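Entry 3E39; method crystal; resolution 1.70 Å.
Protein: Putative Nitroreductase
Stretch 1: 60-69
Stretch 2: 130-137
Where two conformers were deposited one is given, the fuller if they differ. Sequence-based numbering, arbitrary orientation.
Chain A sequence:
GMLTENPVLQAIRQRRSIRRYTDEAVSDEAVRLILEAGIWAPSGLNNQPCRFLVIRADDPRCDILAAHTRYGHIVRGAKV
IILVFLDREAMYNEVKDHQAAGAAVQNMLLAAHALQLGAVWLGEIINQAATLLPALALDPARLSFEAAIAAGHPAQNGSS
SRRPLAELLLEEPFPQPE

Stretch 1 (60-69) PRCDILAAHT
Stretch 2 (130-137) ATLLPALA

Two antiparallel helical segments can be held together mainly by apolar packing, and this pair from a putative nitroreductase is a compact example. No direct hydrogen bond crosses between them; 387 Å² of surface, both sides summed, is buried mainly by apolar side chains. The helix through C62 to L65 and the helix ending at A135 run at 171°, their axes 10.2 Å apart at closest approach. In register, H68 CA lies 6.4 Å from L132 CA, I64 CA lies 7.2 Å from A135 CA, and R61 CA lies 7.0 Å from L136 CA.

Stretch 2 enters already helical, and A130 makes no contact. T131 (phi/psi -97/-40, chi1 p) points toward stretch 1 and supplies the polar margin. Its OG1 is 3.5 Å from H68 ND1, and one water bridges them, 2.6 Å from H68 ND1 and 2.9 Å from T131 OG1.

L132 (-64/-45, rotamer t, p) leaves sideways yet touches three residues. Its CA sits 4.3 Å from the centroid of the H68 ring, only 6° off the normal, a CH-pi contact over the face. H68 follows the first helix in the type I turn A66 to T69; with phi/psi -122/28, chi1 m and chi2 -89°, its flat ring lies against the backbone of L132. L132 CB also lies over this face, and L132 CD1 is 3.8 Å from H68 CD2, 3.8 Å from I64 CG2 and 4.0 Å from L65 CD2.

L133 and P134 make no contact with stretch 1. Proline lacks an amide hydrogen, so the N of P134 makes no bond to the preceding turn, and the helix is kinked there.

A135 (-65/-24) points its CB toward stretch 1. The small methyl allows close packing: I64 CG2 approaches A135 CB to 3.7 Å, while I64 CD1 rests 3.5 Å from A135 O. I64 (-62/-50, m, t) thus lays its beta-branched side chain across the neighbouring backbone and methyl.

L136 is the first residue to leave helical phi/psi (-100/13), its N bonded to L133 O at 2.9 Å. Its CB points sideways, but rotamer m, t brings the end nearer. L136 CD2 lies 4.0 Å from I64 CG2 and 3.9 Å from R61 CB; R61 (-64/-14, m, t, m), its CB toward stretch 2, contributes aliphatic carbon. L136 CD1 meets L65 CD2 at 4.0 Å. L65 (-54/-46, m, t), sideways and buried, therefore spans L132 and L136 with one methyl. A137 (64/32) lies beyond the contact, its N bonded to P134 O at 3.0 Å.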

# COMPACT_ATOMS: atom_id res chain seq x y z
N PRO A 60 -27.86 -8.30 -4.51
CA PRO A 60 -28.58 -8.03 -3.26
C PRO A 60 -27.69 -7.91 -2.02
O PRO A 60 -28.11 -7.33 -1.03
CB PRO A 60 -29.56 -9.21 -3.13
CG PRO A 60 -29.24 -10.14 -4.22
CD PRO A 60 -28.30 -9.54 -5.17
N ARG A 61 -26.47 -8.45 -2.09
CA ARG A 61 -25.52 -8.33 -0.99
C ARG A 61 -25.09 -6.88 -0.73
O ARG A 61 -24.53 -6.60 0.33
CB ARG A 61 -24.30 -9.22 -1.21
CG ARG A 61 -24.62 -10.68 -0.99
CD ARG A 61 -23.45 -11.55 -1.39
NE ARG A 61 -23.26 -11.60 -2.84
CZ ARG A 61 -22.39 -12.39 -3.44
NH1 ARG A 61 -21.63 -13.22 -2.75
NH2 ARG A 61 -22.29 -12.39 -4.76
N CYS A 62 -25.37 -5.97 -1.66
CA CYS A 62 -25.08 -4.53 -1.45
C CYS A 62 -25.94 -4.00 -0.33
O CYS A 62 -25.53 -3.10 0.40
CB CYS A 62 -25.40 -3.67 -2.66
SG CYS A 62 -24.24 -3.74 -3.98
N ASP A 63 -27.15 -4.53 -0.22
CA ASP A 63 -28.07 -4.11 0.82
C ASP A 63 -27.52 -4.56 2.17
O ASP A 63 -27.66 -3.85 3.18
CB ASP A 63 -29.45 -4.72 0.63
CG ASP A 63 -30.25 -4.08 -0.49
OD1 ASP A 63 -29.80 -3.09 -1.11
OD2 ASP A 63 -31.36 -4.59 -0.71
N ILE A 64 -26.96 -5.76 2.19
CA ILE A 64 -26.34 -6.29 3.39
C ILE A 64 -25.17 -5.40 3.78
O ILE A 64 -25.05 -5.02 4.93
CB ILE A 64 -25.88 -7.75 3.25
CG1 ILE A 64 -27.10 -8.66 2.95
CG2 ILE A 64 -25.15 -8.19 4.53
CD1 ILE A 64 -26.74 -10.11 2.70
N LEU A 65 -24.29 -5.09 2.83
CA LEU A 65 -23.17 -4.18 3.09
C LEU A 65 -23.62 -2.85 3.67
O LEU A 65 -23.08 -2.38 4.68
CB LEU A 65 -22.35 -3.94 1.81
CG LEU A 65 -21.57 -5.14 1.26
CD1 LEU A 65 -20.93 -4.79 -0.08
CD2 LEU A 65 -20.50 -5.59 2.26
N ALA A 66 -24.66 -2.28 3.06
CA ALA A 66 -25.17 -0.96 3.47
C ALA A 66 -25.72 -0.96 4.88
O ALA A 66 -25.63 0.04 5.58
CB ALA A 66 -26.22 -0.45 2.48
N ALA A 67 -26.31 -2.07 5.30
CA ALA A 67 -26.86 -2.16 6.66
C ALA A 67 -25.79 -2.29 7.75
O ALA A 67 -26.13 -2.26 8.93
CB ALA A 67 -27.84 -3.34 6.78
N HIS A 68 -24.52 -2.47 7.38
CA HIS A 68 -23.45 -2.67 8.35
C HIS A 68 -22.34 -1.62 8.25
O HIS A 68 -21.19 -1.88 8.62
CB HIS A 68 -22.86 -4.08 8.22
CG HIS A 68 -23.83 -5.18 8.58
ND1 HIS A 68 -23.97 -5.67 9.86
CD2 HIS A 68 -24.67 -5.90 7.81
CE1 HIS A 68 -24.88 -6.62 9.87
NE2 HIS A 68 -25.34 -6.77 8.64
N THR A 69 -22.74 -0.44 7.78
CA THR A 69 -21.87 0.72 7.66
C THR A 69 -22.64 2.03 7.81
O THR A 69 -23.81 2.15 7.46
CB THR A 69 -21.10 0.77 6.28
OG1 THR A 69 -20.19 1.87 6.27
CG2 THR A 69 -22.06 0.88 5.06
N ALA A 130 -17.62 -8.99 12.45
CA ALA A 130 -18.18 -10.16 13.18
C ALA A 130 -19.62 -10.52 12.79
O ALA A 130 -19.98 -11.69 12.77
CB ALA A 130 -18.09 -9.91 14.73
N THR A 131 -20.40 -9.50 12.49
CA THR A 131 -21.80 -9.65 12.09
C THR A 131 -21.92 -9.63 10.58
O THR A 131 -22.66 -10.42 10.00
CB THR A 131 -22.67 -8.57 12.76
OG1 THR A 131 -22.20 -7.25 12.44
CG2 THR A 131 -22.65 -8.74 14.28
N LEU A 132 -21.17 -8.76 9.92
CA LEU A 132 -21.24 -8.68 8.46
C LEU A 132 -20.79 -9.95 7.72
O LEU A 132 -21.46 -10.39 6.80
CB LEU A 132 -20.47 -7.45 7.96
CG LEU A 132 -20.36 -7.21 6.45
CD1 LEU A 132 -21.73 -7.09 5.76
CD2 LEU A 132 -19.50 -5.96 6.23
N LEU A 133 -19.67 -10.56 8.10
CA LEU A 133 -19.17 -11.72 7.37
C LEU A 133 -20.16 -12.89 7.35
O LEU A 133 -20.47 -13.41 6.28
CB LEU A 133 -17.76 -12.12 7.84
CG LEU A 133 -16.62 -11.50 7.00
CD1 LEU A 133 -16.69 -9.94 6.96
CD2 LEU A 133 -15.22 -11.99 7.45
N PRO A 134 -20.64 -13.30 8.53
CA PRO A 134 -21.65 -14.38 8.53
C PRO A 134 -22.89 -14.02 7.66
O PRO A 134 -23.44 -14.92 6.99
CB PRO A 134 -22.03 -14.50 10.01
CG PRO A 134 -20.84 -14.04 10.74
CD PRO A 134 -20.27 -12.92 9.90
N ALA A 135 -23.27 -12.73 7.61
CA ALA A 135 -24.41 -12.29 6.79
C ALA A 135 -24.14 -12.47 5.29
O ALA A 135 -25.08 -12.57 4.49
CB ALA A 135 -24.79 -10.83 7.10
N LEU A 136 -22.86 -12.51 4.91
CA LEU A 136 -22.42 -12.69 3.53
C LEU A 136 -22.00 -14.13 3.27
O LEU A 136 -21.37 -14.44 2.26
CB LEU A 136 -21.23 -11.74 3.25
CG LEU A 136 -21.49 -10.22 3.26
CD1 LEU A 136 -20.14 -9.46 3.17
CD2 LEU A 136 -22.47 -9.88 2.13
N ALA A 137 -22.33 -15.02 4.21
CA ALA A 137 -22.01 -16.43 4.16
C ALA A 137 -20.50 -16.68 4.19
O ALA A 137 -20.02 -17.62 3.58
CB ALA A 137 -22.66 -17.11 2.96
O HOH W 1 -23.02 -4.53 12.05